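Local coordinates for protein C-type lectin domain family 4, member a4 (Mus musculus, PDB 3VYK) that binds N-glycans bearing a bisecting N-acetylglucosamine through a calcium-containing C-type lectin domain, and probably acts as an inhibitory pattern-recognition receptor on dendritic cells, at residues Q48-F62 and G111-V124. Sequence-based numbering, arbitrary orientation.
With CA (calcium ion), chain C; NAG (2-acetamido-2-deoxy-beta-D-glucopyranose), chain B; MAN (alpha-D-mannopyranose), chain D; NAG (2-acetamido-2-deoxy-beta-D-glucopyranose), chain E.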
loop_
_atom_site.group_PDB
_atom_site.type_symbol
_atom_site.label_atom_id
_atom_site.label_comp_id
_atom_site.label_asym_id
_atom_site.label_seq_id
_atom_site.Cartn_x
_atom_site.Cartn_y
_atom_site.Cartn_z
ATOM N N GLN A 48 -6.022 6.279 -4.511
ATOM C CA GLN A 48 -6.371 4.855 -4.584
ATOM C C GLN A 48 -6.596 4.392 -6.032
ATOM O O GLN A 48 -5.994 3.418 -6.466
ATOM C CB GLN A 48 -7.612 4.565 -3.731
ATOM C CG GLN A 48 -8.148 3.145 -3.868
ATOM C CD GLN A 48 -7.353 2.119 -3.088
ATOM O OE1 GLN A 48 -6.420 2.452 -2.359
ATOM N NE2 GLN A 48 -7.731 0.853 -3.248
ATOM N N ASP A 49 -7.441 5.114 -6.778
ATOM C CA ASP A 49 -7.755 4.740 -8.157
ATOM C C ASP A 49 -6.559 4.901 -9.111
ATOM O O ASP A 49 -6.390 4.111 -10.045
ATOM C CB ASP A 49 -8.952 5.547 -8.675
ATOM C CG ASP A 49 -10.275 5.119 -8.062
ATOM O OD1 ASP A 49 -10.358 4.037 -7.456
ATOM O OD2 ASP A 49 -11.258 5.869 -8.186
ATOM N N PHE A 50 -5.729 5.915 -8.874
ATOM C CA PHE A 50 -4.486 6.052 -9.628
ATOM C C PHE A 50 -3.604 4.821 -9.399
ATOM O O PHE A 50 -3.086 4.232 -10.346
ATOM C CB PHE A 50 -3.720 7.334 -9.272
ATOM C CG PHE A 50 -2.336 7.372 -9.873
ATOM C CD1 PHE A 50 -1.219 6.951 -9.139
ATOM C CD2 PHE A 50 -2.156 7.779 -11.197
ATOM C CE1 PHE A 50 0.043 6.961 -9.712
ATOM C CE2 PHE A 50 -0.905 7.790 -11.763
ATOM C CZ PHE A 50 0.194 7.372 -11.029
ATOM N N ILE A 51 -3.435 4.445 -8.136
ATOM C CA ILE A 51 -2.565 3.323 -7.809
ATOM C C ILE A 51 -3.088 2.035 -8.438
ATOM O O ILE A 51 -2.329 1.333 -9.125
ATOM C CB ILE A 51 -2.379 3.175 -6.289
ATOM C CG1 ILE A 51 -1.552 4.345 -5.740
ATOM C CG2 ILE A 51 -1.721 1.836 -5.950
ATOM C CD1 ILE A 51 -1.755 4.593 -4.260
ATOM N N THR A 52 -4.371 1.734 -8.260
ATOM C CA THR A 52 -4.881 0.454 -8.773
ATOM C C THR A 52 -4.857 0.343 -10.301
ATOM O O THR A 52 -4.723 -0.753 -10.836
ATOM C CB THR A 52 -6.267 0.084 -8.212
ATOM O OG1 THR A 52 -7.248 1.020 -8.673
ATOM C CG2 THR A 52 -6.235 0.048 -6.697
ATOM N N SER A 53 -4.957 1.474 -10.995
ATOM C CA SER A 53 -4.842 1.477 -12.456
ATOM C C SER A 53 -3.500 0.911 -12.930
ATOM O O SER A 53 -3.393 0.428 -14.059
ATOM C CB SER A 53 -5.052 2.897 -13.011
ATOM O OG SER A 53 -3.869 3.661 -12.960
ATOM N N ASN A 54 -2.495 0.986 -12.058
ATOM C CA ASN A 54 -1.126 0.571 -12.349
ATOM C C ASN A 54 -0.763 -0.844 -11.877
ATOM O O ASN A 54 0.391 -1.258 -12.006
ATOM C CB ASN A 54 -0.155 1.585 -11.740
ATOM C CG ASN A 54 -0.101 2.879 -12.524
ATOM O OD1 ASN A 54 -0.741 3.873 -12.170
ATOM N ND2 ASN A 54 0.663 2.871 -13.604
ATOM N N LEU A 55 -1.737 -1.576 -11.341
ATOM C CA LEU A 55 -1.469 -2.871 -10.699
ATOM C C LEU A 55 -1.932 -4.079 -11.502
ATOM O O LEU A 55 -2.883 -4.001 -12.282
ATOM C CB LEU A 55 -2.134 -2.917 -9.320
ATOM C CG LEU A 55 -1.792 -1.831 -8.305
ATOM C CD1 LEU A 55 -2.564 -2.098 -7.027
ATOM C CD2 LEU A 55 -0.297 -1.726 -8.030
ATOM N N ASN A 56 -1.271 -5.212 -11.263
ATOM C CA ASN A 56 -1.669 -6.483 -11.847
ATOM C C ASN A 56 -2.738 -7.134 -10.977
ATOM O O ASN A 56 -2.541 -7.298 -9.765
ATOM C CB ASN A 56 -0.443 -7.393 -11.961
ATOM C CG ASN A 56 -0.696 -8.619 -12.822
ATOM O OD1 ASN A 56 -1.640 -9.372 -12.597
ATOM N ND2 ASN A 56 0.157 -8.818 -13.823
ATOM N N THR A 57 -3.864 -7.511 -11.582
ATOM C CA THR A 57 -4.978 -8.085 -10.816
ATOM C C THR A 57 -4.667 -9.444 -10.174
ATOM O O THR A 57 -5.398 -9.883 -9.293
ATOM C CB THR A 57 -6.281 -8.185 -11.639
ATOM O OG1 THR A 57 -6.094 -9.090 -12.732
ATOM C CG2 THR A 57 -6.685 -6.817 -12.170
ATOM N N SER A 58 -3.586 -10.092 -10.607
ATOM C CA SER A 58 -3.186 -11.373 -10.024
ATOM C C SER A 58 -2.319 -11.212 -8.774
ATOM O O SER A 58 -2.048 -12.190 -8.082
ATOM C CB SER A 58 -2.468 -12.252 -11.055
ATOM O OG SER A 58 -1.201 -11.716 -11.392
ATOM N N ALA A 59 -1.908 -9.980 -8.470
ATOM C CA ALA A 59 -0.945 -9.734 -7.395
ATOM C C ALA A 59 -1.510 -8.905 -6.246
ATOM O O ALA A 59 -2.469 -8.155 -6.413
ATOM C CB ALA A 59 0.312 -9.073 -7.947
ATOM N N GLY A 60 -0.888 -9.046 -5.079
ATOM C CA GLY A 60 -1.204 -8.218 -3.907
ATOM C C GLY A 60 -0.060 -7.281 -3.588
ATOM O O GLY A 60 1.113 -7.629 -3.753
ATOM N N TYR A 61 -0.394 -6.085 -3.104
ATOM C CA TYR A 61 0.609 -5.042 -2.931
ATOM C C TYR A 61 0.550 -4.432 -1.542
ATOM O O TYR A 61 -0.468 -3.845 -1.160
ATOM C CB TYR A 61 0.411 -3.937 -3.985
ATOM C CG TYR A 61 0.517 -4.432 -5.414
ATOM C CD1 TYR A 61 1.697 -4.270 -6.124
ATOM C CD2 TYR A 61 -0.567 -5.054 -6.049
ATOM C CE1 TYR A 61 1.810 -4.727 -7.437
ATOM C CE2 TYR A 61 -0.465 -5.517 -7.359
ATOM C CZ TYR A 61 0.730 -5.340 -8.041
ATOM O OH TYR A 61 0.866 -5.782 -9.345
ATOM N N PHE A 62 1.641 -4.550 -0.789
ATOM C CA PHE A 62 1.731 -3.910 0.518
ATOM C C PHE A 62 1.632 -2.400 0.385
ATOM O O PHE A 62 2.210 -1.799 -0.545
ATOM C CB PHE A 62 3.054 -4.246 1.217
ATOM C CG PHE A 62 3.046 -5.555 1.951
ATOM C CD1 PHE A 62 2.107 -5.806 2.952
ATOM C CD2 PHE A 62 4.007 -6.515 1.673
ATOM C CE1 PHE A 62 2.093 -7.013 3.645
ATOM C CE2 PHE A 62 4.007 -7.718 2.368
ATOM C CZ PHE A 62 3.057 -7.969 3.351
ATOM N N GLY A 111 -9.408 -3.452 -3.475
ATOM C CA GLY A 111 -9.650 -3.034 -2.100
ATOM C C GLY A 111 -8.515 -3.419 -1.177
ATOM O O GLY A 111 -7.524 -4.033 -1.598
ATOM N N TRP A 112 -8.674 -3.050 0.085
ATOM C CA TRP A 112 -7.671 -3.340 1.109
ATOM C C TRP A 112 -8.046 -4.554 1.909
ATOM O O TRP A 112 -9.219 -4.772 2.242
ATOM C CB TRP A 112 -7.551 -2.189 2.090
ATOM C CG TRP A 112 -7.148 -0.852 1.528
ATOM C CD1 TRP A 112 -6.691 -0.531 0.250
ATOM C CD2 TRP A 112 -7.121 0.401 2.282
ATOM N NE1 TRP A 112 -6.435 0.823 0.162
ATOM C CE2 TRP A 112 -6.651 1.430 1.354
ATOM C CE3 TRP A 112 -7.439 0.759 3.590
ATOM C CZ2 TRP A 112 -6.527 2.770 1.742
ATOM C CZ3 TRP A 112 -7.307 2.101 3.963
ATOM C CH2 TRP A 112 -6.846 3.072 3.062
ATOM N N ASN A 113 -7.030 -5.344 2.260
ATOM C CA ASN A 113 -7.224 -6.520 3.120
ATOM C C ASN A 113 -6.094 -6.570 4.125
ATOM O O ASN A 113 -4.937 -6.410 3.756
ATOM C CB ASN A 113 -7.239 -7.796 2.271
ATOM C CG ASN A 113 -7.253 -9.067 3.109
ATOM O OD1 ASN A 113 -7.866 -9.135 4.177
ATOM N ND2 ASN A 113 -6.587 -10.102 2.588
ATOM N N ASP A 114 -6.435 -6.770 5.396
ATOM C CA ASP A 114 -5.399 -7.066 6.382
ATOM C C ASP A 114 -4.869 -8.482 6.182
ATOM O O ASP A 114 -5.648 -9.443 5.965
ATOM C CB ASP A 114 -5.863 -6.825 7.833
ATOM C CG ASP A 114 -7.034 -7.700 8.256
ATOM O OD1 ASP A 114 -7.844 -8.121 7.387
ATOM O OD2 ASP A 114 -7.148 -7.924 9.489
ATOM N N ILE A 115 -3.532 -8.557 6.225
ATOM C CA ILE A 115 -2.794 -9.821 6.084
ATOM C C ILE A 115 -1.600 -9.892 7.062
ATOM O O ILE A 115 -1.206 -8.889 7.661
ATOM C CB ILE A 115 -2.277 -10.042 4.635
ATOM C CG1 ILE A 115 -1.147 -9.071 4.260
ATOM C CG2 ILE A 115 -3.427 -9.993 3.630
ATOM C CD1 ILE A 115 -0.271 -9.620 3.153
ATOM N N PRO A 116 -1.006 -11.094 7.218
ATOM C CA PRO A 116 0.185 -11.164 8.046
ATOM C C PRO A 116 1.352 -10.433 7.392
ATOM O O PRO A 116 1.586 -10.566 6.184
ATOM C CB PRO A 116 0.451 -12.675 8.133
ATOM C CG PRO A 116 -0.871 -13.307 7.841
ATOM C CD PRO A 116 -1.405 -12.430 6.748
ATOM N N CYS A 117 2.059 -9.646 8.193
ATOM C CA CYS A 117 3.214 -8.888 7.736
ATOM C C CYS A 117 4.304 -9.772 7.135
ATOM O O CYS A 117 5.028 -9.334 6.248
ATOM C CB CYS A 117 3.774 -8.034 8.885
ATOM S SG CYS A 117 2.563 -6.858 9.542
ATOM N N LYS A 118 4.385 -11.019 7.604
ATOM C CA LYS A 118 5.438 -11.919 7.150
ATOM C C LYS A 118 5.152 -12.523 5.775
ATOM O O LYS A 118 6.053 -13.071 5.146
ATOM C CB LYS A 118 5.691 -13.033 8.180
ATOM C CG LYS A 118 4.517 -13.973 8.394
ATOM C CD LYS A 118 4.906 -15.223 9.182
ATOM C CE LYS A 118 5.298 -14.901 10.617
ATOM N NZ LYS A 118 5.455 -16.148 11.414
ATOM N N ASP A 119 3.914 -12.422 5.295
ATOM C CA ASP A 119 3.561 -13.029 4.006
ATOM C C ASP A 119 4.148 -12.201 2.880
ATOM O O ASP A 119 4.023 -10.980 2.875
ATOM C CB ASP A 119 2.044 -13.158 3.827
ATOM C CG ASP A 119 1.438 -14.296 4.639
ATOM O OD1 ASP A 119 2.152 -14.923 5.454
ATOM O OD2 ASP A 119 0.224 -14.543 4.485
ATOM N N GLU A 120 4.799 -12.852 1.925
ATOM C CA GLU A 120 5.545 -12.126 0.901
ATOM C C GLU A 120 4.654 -11.671 -0.243
ATOM O O GLU A 120 3.926 -12.468 -0.833
ATOM C CB GLU A 120 6.712 -12.972 0.379
ATOM C CG GLU A 120 7.797 -13.191 1.419
ATOM C CD GLU A 120 8.938 -14.056 0.919
ATOM O OE1 GLU A 120 8.703 -14.939 0.064
ATOM O OE2 GLU A 120 10.076 -13.850 1.396
ATOM N N HIS A 121 4.712 -10.370 -0.533
ATOM C CA HIS A 121 3.904 -9.777 -1.593
ATOM C C HIS A 121 4.667 -8.747 -2.354
ATOM O O HIS A 121 5.781 -8.364 -1.986
ATOM C CB HIS A 121 2.635 -9.153 -1.002
ATOM C CG HIS A 121 1.619 -10.173 -0.584
ATOM N ND1 HIS A 121 1.676 -10.809 0.606
ATOM C CD2 HIS A 121 0.531 -10.698 -1.261
ATOM C CE1 HIS A 121 0.663 -11.687 0.682
ATOM N NE2 HIS A 121 -0.035 -11.617 -0.453
ATOM N N ASN A 122 4.053 -8.278 -3.433
ATOM C CA ASN A 122 4.540 -7.095 -4.125
ATOM C C ASN A 122 4.215 -5.856 -3.292
ATOM O O ASN A 122 3.679 -5.975 -2.194
ATOM C CB ASN A 122 3.938 -7.066 -5.520
ATOM C CG ASN A 122 4.357 -8.280 -6.327
ATOM O OD1 ASN A 122 5.520 -8.397 -6.722
ATOM N ND2 ASN A 122 3.445 -9.221 -6.496
ATOM N N SER A 123 4.572 -4.675 -3.774
ATOM C CA SER A 123 4.375 -3.469 -2.969
ATOM C C SER A 123 4.381 -2.245 -3.863
ATOM O O SER A 123 4.707 -2.338 -5.052
ATOM C CB SER A 123 5.447 -3.361 -1.870
ATOM O OG SER A 123 6.757 -3.364 -2.406
ATOM N N VAL A 124 3.986 -1.110 -3.288
ATOM C CA VAL A 124 4.040 0.185 -3.976
ATOM C C VAL A 124 4.829 1.180 -3.127
ATOM O O VAL A 124 4.518 1.374 -1.948
ATOM C CB VAL A 124 2.623 0.746 -4.240
ATOM C CG1 VAL A 124 2.711 2.082 -4.979
ATOM C CG2 VAL A 124 1.791 -0.239 -5.053
HETATM CA CA CA C . -7.909 -10.175 6.294
HETATM C C1 NAG B . -5.486 -13.597 1.720
HETATM C C2 NAG B . -5.679 -12.958 0.337
HETATM C C3 NAG B . -4.494 -13.241 -0.585
HETATM C C4 NAG B . -3.173 -12.934 0.123
HETATM C C5 NAG B . -3.114 -13.586 1.510
HETATM C C6 NAG B . -1.898 -13.146 2.314
HETATM C C7 NAG B . -8.066 -12.690 -0.160
HETATM C C8 NAG B . -9.312 -13.348 -0.661
HETATM N N2 NAG B . -6.958 -13.431 -0.169
HETATM O O3 NAG B . -4.603 -12.423 -1.735
HETATM O O4 NAG B . -2.089 -13.377 -0.655
HETATM O O5 NAG B . -4.243 -13.191 2.267
HETATM O O6 NAG B . -0.759 -13.932 2.035
HETATM O O7 NAG B . -8.090 -11.521 0.250
HETATM C C1 MAN D . -7.736 -15.138 3.262
HETATM C C2 MAN D . -6.814 -13.989 3.678
HETATM C C3 MAN D . -7.483 -13.127 4.758
HETATM C C4 MAN D . -8.847 -12.666 4.270
HETATM C C5 MAN D . -9.699 -13.891 3.874
HETATM C C6 MAN D . -11.070 -13.489 3.326
HETATM O O2 MAN D . -6.585 -13.192 2.532
HETATM O O3 MAN D . -6.796 -11.923 5.117
HETATM O O4 MAN D . -9.339 -11.841 5.325
HETATM O O5 MAN D . -9.013 -14.653 2.887
HETATM O O6 MAN D . -11.845 -14.666 3.117
HETATM C C1 NAG E . -4.814 -18.037 3.914
HETATM C C2 NAG E . -3.729 -18.405 2.908
HETATM C C3 NAG E . -2.348 -18.214 3.532
HETATM C C4 NAG E . -2.202 -16.830 4.174
HETATM C C5 NAG E . -3.407 -16.546 5.068
HETATM C C6 NAG E . -3.373 -15.130 5.638
HETATM C C7 NAG E . -4.450 -20.137 1.323
HETATM C C8 NAG E . -4.532 -21.616 1.065
HETATM N N2 NAG E . -3.889 -19.793 2.486
HETATM O O3 NAG E . -1.382 -18.385 2.522
HETATM O O4 NAG E . -1.010 -16.799 4.932
HETATM O O5 NAG E . -4.629 -16.703 4.359
HETATM O O6 NAG E . -4.309 -15.013 6.687
HETATM O O7 NAG E . -4.896 -19.342 0.492
#
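The carbonyl oxygen Asn122 O is gripped twice by the neighbouring strand: it takes a hydrogen bond from Phe62 N at 2.9 Å and a CA-H...O contact from Tyr61 CA at 3.3 Å. These contacts, with a weak bond from Val124 N to Phe62 O, join the parallel strands 61-67 and 121-128 at the centre of the C-type lectin fold. On the Tyr61 side, Leu55 CD2 sits over the centre of the phenol ring, and Val124 CG2 packs against Leu55 CD2, Ile51 CG2 and Tyr61 CB.

Phe62 reaches the other way, to the back of the sugar site. Its CZ points at Asp119 O, 3.2 Å away and near the ring plane, while CE1 meets Ile115 CD1 at 3.6 Å. The edge of His121 is turned toward the Phe62 face in a T-shaped pair, with planes 78° apart. The far side of that imidazole carries sugar: His121 NE2 shares a 2.7 Å hydrogen bond with O4 of the chain B NAG. Ile115 is two-sided as well. With CG1 between the backbone N and the carbonyl carbon (chi1 70°), CD1 goes to Phe62 while CG2 lies against the chain B NAG. Phe62 thus forms a second shell behind residues that touch glycan. Asp119 OD2 accepts from O6 of that NAG and, at 2.6 Å, from O4 of the chain E NAG, tying two sugars to one oxygen.

Just before Ile115 on strand 109-115, Asn113 and Asp114 join Glu92, Asn94 and Glu98 around the calcium, which also binds mannose O3 and O4. Just before them, Trp112 NE1 donates to Gln48 OE1 of helix 45-53 at 3.0 Å, approaching from above the amide carbonyl plane, 37° out of it.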